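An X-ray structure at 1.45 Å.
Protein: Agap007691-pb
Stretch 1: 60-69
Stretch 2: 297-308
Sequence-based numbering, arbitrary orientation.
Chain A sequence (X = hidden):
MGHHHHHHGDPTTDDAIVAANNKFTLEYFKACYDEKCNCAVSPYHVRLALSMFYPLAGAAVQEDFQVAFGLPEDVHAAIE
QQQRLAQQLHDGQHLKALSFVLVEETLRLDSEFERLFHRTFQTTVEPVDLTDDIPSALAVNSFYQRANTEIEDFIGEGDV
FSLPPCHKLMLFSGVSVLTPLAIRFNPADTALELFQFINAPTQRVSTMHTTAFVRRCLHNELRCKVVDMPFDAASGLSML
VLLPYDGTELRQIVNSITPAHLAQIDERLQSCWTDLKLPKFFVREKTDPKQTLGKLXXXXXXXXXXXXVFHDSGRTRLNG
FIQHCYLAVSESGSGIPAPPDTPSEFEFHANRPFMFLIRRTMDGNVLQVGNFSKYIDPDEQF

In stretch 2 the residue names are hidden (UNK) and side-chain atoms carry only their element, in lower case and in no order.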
# COMPACT_ATOMS: atom_id res chain seq x y z
N ALA A 60 -21.66 -0.02 15.88
CA ALA A 60 -21.54 -0.90 14.71
C ALA A 60 -20.17 -0.79 14.07
O ALA A 60 -19.55 -1.82 13.73
CB ALA A 60 -22.62 -0.59 13.68
N VAL A 61 -19.68 0.43 13.86
CA VAL A 61 -18.38 0.59 13.22
C VAL A 61 -17.24 0.26 14.18
O VAL A 61 -16.21 -0.28 13.76
CB VAL A 61 -18.24 2.00 12.59
CG1 VAL A 61 -16.78 2.33 12.20
CG2 VAL A 61 -19.14 2.09 11.39
N GLN A 62 -17.36 0.59 15.46
CA GLN A 62 -16.32 0.17 16.39
C GLN A 62 -16.15 -1.35 16.37
O GLN A 62 -15.03 -1.85 16.39
CB GLN A 62 -16.58 0.69 17.79
CG GLN A 62 -16.28 2.16 17.90
CD GLN A 62 -16.25 2.67 19.32
OE1 GLN A 62 -16.89 2.11 20.21
NE2 GLN A 62 -15.51 3.78 19.53
N GLU A 63 -17.26 -2.10 16.31
CA GLU A 63 -17.17 -3.55 16.22
C GLU A 63 -16.45 -3.97 14.94
O GLU A 63 -15.54 -4.80 14.97
CB GLU A 63 -18.56 -4.16 16.28
CG GLU A 63 -18.58 -5.68 16.28
CD GLU A 63 -19.99 -6.23 16.34
OE1 GLU A 63 -20.62 -6.35 15.27
OE2 GLU A 63 -20.46 -6.50 17.45
N ASP A 64 -16.84 -3.38 13.81
CA ASP A 64 -16.17 -3.67 12.55
C ASP A 64 -14.67 -3.46 12.66
O ASP A 64 -13.88 -4.26 12.13
CB ASP A 64 -16.71 -2.77 11.44
CG ASP A 64 -17.89 -3.35 10.69
OD1 ASP A 64 -18.46 -4.39 11.10
OD2 ASP A 64 -18.28 -2.72 9.67
N PHE A 65 -14.24 -2.36 13.27
CA PHE A 65 -12.82 -2.07 13.29
C PHE A 65 -12.09 -2.98 14.27
O PHE A 65 -10.92 -3.30 14.05
CB PHE A 65 -12.60 -0.61 13.71
CG PHE A 65 -12.90 0.40 12.63
CD1 PHE A 65 -13.57 0.07 11.48
CD2 PHE A 65 -12.47 1.71 12.80
CE1 PHE A 65 -13.84 1.03 10.52
CE2 PHE A 65 -12.73 2.68 11.82
CZ PHE A 65 -13.42 2.34 10.70
N GLN A 66 -12.76 -3.40 15.34
CA GLN A 66 -12.18 -4.39 16.23
C GLN A 66 -11.94 -5.70 15.49
O GLN A 66 -10.88 -6.31 15.62
CB GLN A 66 -13.12 -4.59 17.43
CG GLN A 66 -13.07 -3.42 18.40
CD GLN A 66 -14.30 -3.31 19.27
OE1 GLN A 66 -15.10 -4.26 19.39
NE2 GLN A 66 -14.46 -2.15 19.91
N VAL A 67 -12.90 -6.11 14.68
CA VAL A 67 -12.76 -7.36 13.93
C VAL A 67 -11.70 -7.23 12.85
O VAL A 67 -10.79 -8.06 12.73
CB VAL A 67 -14.12 -7.75 13.33
CG1 VAL A 67 -13.98 -9.01 12.48
CG2 VAL A 67 -15.13 -7.99 14.44
N ALA A 68 -11.82 -6.19 12.04
CA ALA A 68 -10.96 -6.05 10.86
C ALA A 68 -9.50 -5.85 11.24
O ALA A 68 -8.60 -6.42 10.61
CB ALA A 68 -11.43 -4.87 10.01
N PHE A 69 -9.25 -5.00 12.22
CA PHE A 69 -7.91 -4.51 12.52
C PHE A 69 -7.40 -4.91 13.90
O PHE A 69 -6.24 -4.63 14.21
CB PHE A 69 -7.89 -2.96 12.47
CG PHE A 69 -8.45 -2.36 11.19
CD1 PHE A 69 -8.08 -2.86 9.94
CD2 PHE A 69 -9.34 -1.29 11.25
CE1 PHE A 69 -8.59 -2.29 8.80
CE2 PHE A 69 -9.88 -0.75 10.12
CZ PHE A 69 -9.48 -1.24 8.87
N UNK A 297 -16.08 -7.69 3.92
CA UNK A 297 -17.11 -7.69 4.94
C UNK A 297 -17.06 -6.53 5.90
O UNK A 297 -17.78 -6.54 6.91
N UNK A 298 -16.25 -5.52 5.62
CA UNK A 298 -16.06 -4.40 6.52
C UNK A 298 -16.56 -3.12 5.89
O UNK A 298 -15.97 -2.05 6.04
c UNK A 298 -14.59 -4.27 6.89
o UNK A 298 -12.21 -9.02 8.77
c UNK A 298 -14.54 -6.25 8.43
c UNK A 298 -13.96 -7.41 8.89
c UNK A 298 -12.79 -7.85 8.31
c UNK A 298 -13.97 -5.53 7.39
c UNK A 298 -12.80 -6.00 6.82
c UNK A 298 -12.21 -7.16 7.28
N UNK A 299 -17.68 -3.20 5.20
CA UNK A 299 -18.22 -2.03 4.54
C UNK A 299 -19.00 -1.12 5.45
O UNK A 299 -19.39 -0.05 5.00
N UNK A 300 -19.20 -1.50 6.72
CA UNK A 300 -20.11 -0.77 7.59
C UNK A 300 -19.83 0.72 7.69
O UNK A 300 -20.76 1.53 7.69
N UNK A 301 -18.55 1.11 7.83
CA UNK A 301 -18.22 2.52 7.97
C UNK A 301 -18.62 3.33 6.74
O UNK A 301 -18.80 4.55 6.84
c UNK A 301 -16.73 2.71 8.27
c UNK A 301 -15.88 2.37 7.05
c UNK A 301 -16.45 4.14 8.75
N UNK A 302 -18.77 2.67 5.60
CA UNK A 302 -19.17 3.34 4.37
C UNK A 302 -20.67 3.26 4.13
O UNK A 302 -21.17 3.97 3.25
c UNK A 302 -18.41 2.74 3.17
c UNK A 302 -16.28 1.50 3.67
c UNK A 302 -14.78 3.79 3.41
c UNK A 302 -16.16 3.83 3.23
c UNK A 302 -14.17 2.59 3.73
c UNK A 302 -14.90 1.47 3.85
c UNK A 302 -16.92 2.69 3.36
N UNK A 303 -21.39 2.43 4.90
CA UNK A 303 -22.79 2.09 4.62
C UNK A 303 -23.73 2.43 5.77
O UNK A 303 -24.95 2.41 5.56
c UNK A 303 -22.12 -1.41 3.02
c UNK A 303 -22.16 0.11 3.12
o UNK A 303 -22.85 -2.07 3.79
c UNK A 303 -22.92 0.59 4.34
o UNK A 303 -21.36 -1.93 2.18
N UNK A 304 -23.21 2.70 6.95
CA UNK A 304 -24.01 3.10 8.11
C UNK A 304 -23.51 4.47 8.53
O UNK A 304 -22.30 4.72 8.58
c UNK A 304 -24.32 0.71 8.83
c UNK A 304 -24.56 2.56 10.52
c UNK A 304 -23.90 -0.43 9.74
c UNK A 304 -23.82 2.09 9.26
N UNK A 305 -24.45 5.36 8.85
CA UNK A 305 -24.09 6.71 9.30
C UNK A 305 -23.73 6.63 10.77
O UNK A 305 -24.59 6.69 11.65
c UNK A 305 -25.47 7.87 7.55
o UNK A 305 -24.55 8.32 6.85
c UNK A 305 -25.22 7.69 9.03
o UNK A 305 -26.59 7.54 7.08
N UNK A 306 -22.42 6.49 11.05
CA UNK A 306 -21.97 6.13 12.37
C UNK A 306 -20.83 6.97 12.92
O UNK A 306 -20.47 6.78 14.08
c UNK A 306 -21.57 4.64 12.41
c UNK A 306 -21.91 3.95 13.74
o UNK A 306 -22.94 4.28 14.37
o UNK A 306 -21.13 3.05 14.15
N UNK A 307 -20.29 7.93 12.17
CA UNK A 307 -19.15 8.73 12.64
C UNK A 307 -19.58 10.10 13.11
O UNK A 307 -20.28 10.83 12.39
c UNK A 307 -16.57 7.86 9.81
c UNK A 307 -17.63 7.62 10.89
c UNK A 307 -18.11 8.91 11.53
c UNK A 307 -17.10 6.67 11.94
N UNK A 308 -19.13 10.47 14.30
CA UNK A 308 -19.44 11.78 14.88
C UNK A 308 -18.34 12.75 14.50
O UNK A 308 -17.30 12.83 15.15
n UNK A 308 -20.73 14.95 17.57
c UNK A 308 -19.57 11.68 16.39
c UNK A 308 -20.64 14.03 16.55
c UNK A 308 -19.97 12.96 17.03
n UNK A 308 -19.68 13.25 18.34
c UNK A 308 -20.14 14.45 18.64
O HOH W 1 -23.91 1.93 15.69
O HOH W 2 -16.56 -0.80 8.51
O HOH W 3 -19.50 -4.19 7.99
O HOH W 4 -9.29 -8.74 9.03

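Position 297 has no side-chain atoms and follows a helix in a Schellman turn with phi at 96°, where a CB would jam against the preceding carbonyl oxygen; it is Gly297. Position 298 carries one carbon and then a six-carbon ring bearing an oxygen, hence Tyr298. Its ring lies against the helix of stretch 1: Ala68 CB sits 3.4 Å from the centroid of the Tyr298 ring, almost on the ring normal, in a CH-pi contact, while Val67 CG1 packs 3.9 Å from Tyr298 CE1. A water joins Tyr298 OH and Ala68 O, 2.9 Å from each.

Position 299 has no side-chain atoms and does not touch stretch 1. It is Gly299, and a CB here would clash with the carboxylate of position 303. Position 300 is also bare, but faces the helix: a CB would come within 2.3 Å of Asp64 OD2. This is Gly300, whose backbone N makes a weak hydrogen bond of 3.3 Å to Asp64 OD2.

At 301 one carbon carries two more, the fork of a valine. Val301 CG2 meets Val61 CG1 at 3.9 Å and Phe65 CZ at 4.0 Å. Position 302 shows one carbon and an unsubstituted six-carbon ring that stays clear of stretch 1; it is Phe302. Three carbons, the last with two oxygens, make position 303 Glu303, also out of contact.

Position 304 has four carbons, forked at the first with one arm two carbons long: Ile304, whose CD1 lies 4.1 Å from Ala60 CB. Position 305 has two carbons, the second bearing two oxygens, and points away from the helix; it is Asp305. The same atoms recur at 306, but here the carboxylate turns to the helix. This is Asp306, whose OD2 accepts a hydrogen bond of 3.0 Å from Val61 N, and whose OD1 receives one from a water that in turn accepts from Ala60 N.

Position 307 has four carbons forked at the second, so it is Leu307; its CD2 reaches to 4.4 Å from Val61 CG1. One carbon and a five-membered ring with two nitrogens identify 308 as His308, beyond reach of the helix.

The contact buries 514 Å² and combines apolar packing with two carboxylates. Asp306 binds the helix backbone at Val61. Asp64 OD2 takes the weak bond from Gly300 N and accepts from two waters, which also bind Gly297 O, Tyr298 O and the amides of Gly300 and Val301. Between these polar sites Val61 packs on Val301.

Stretch 2 297-308: GYGGVFEIDDLH
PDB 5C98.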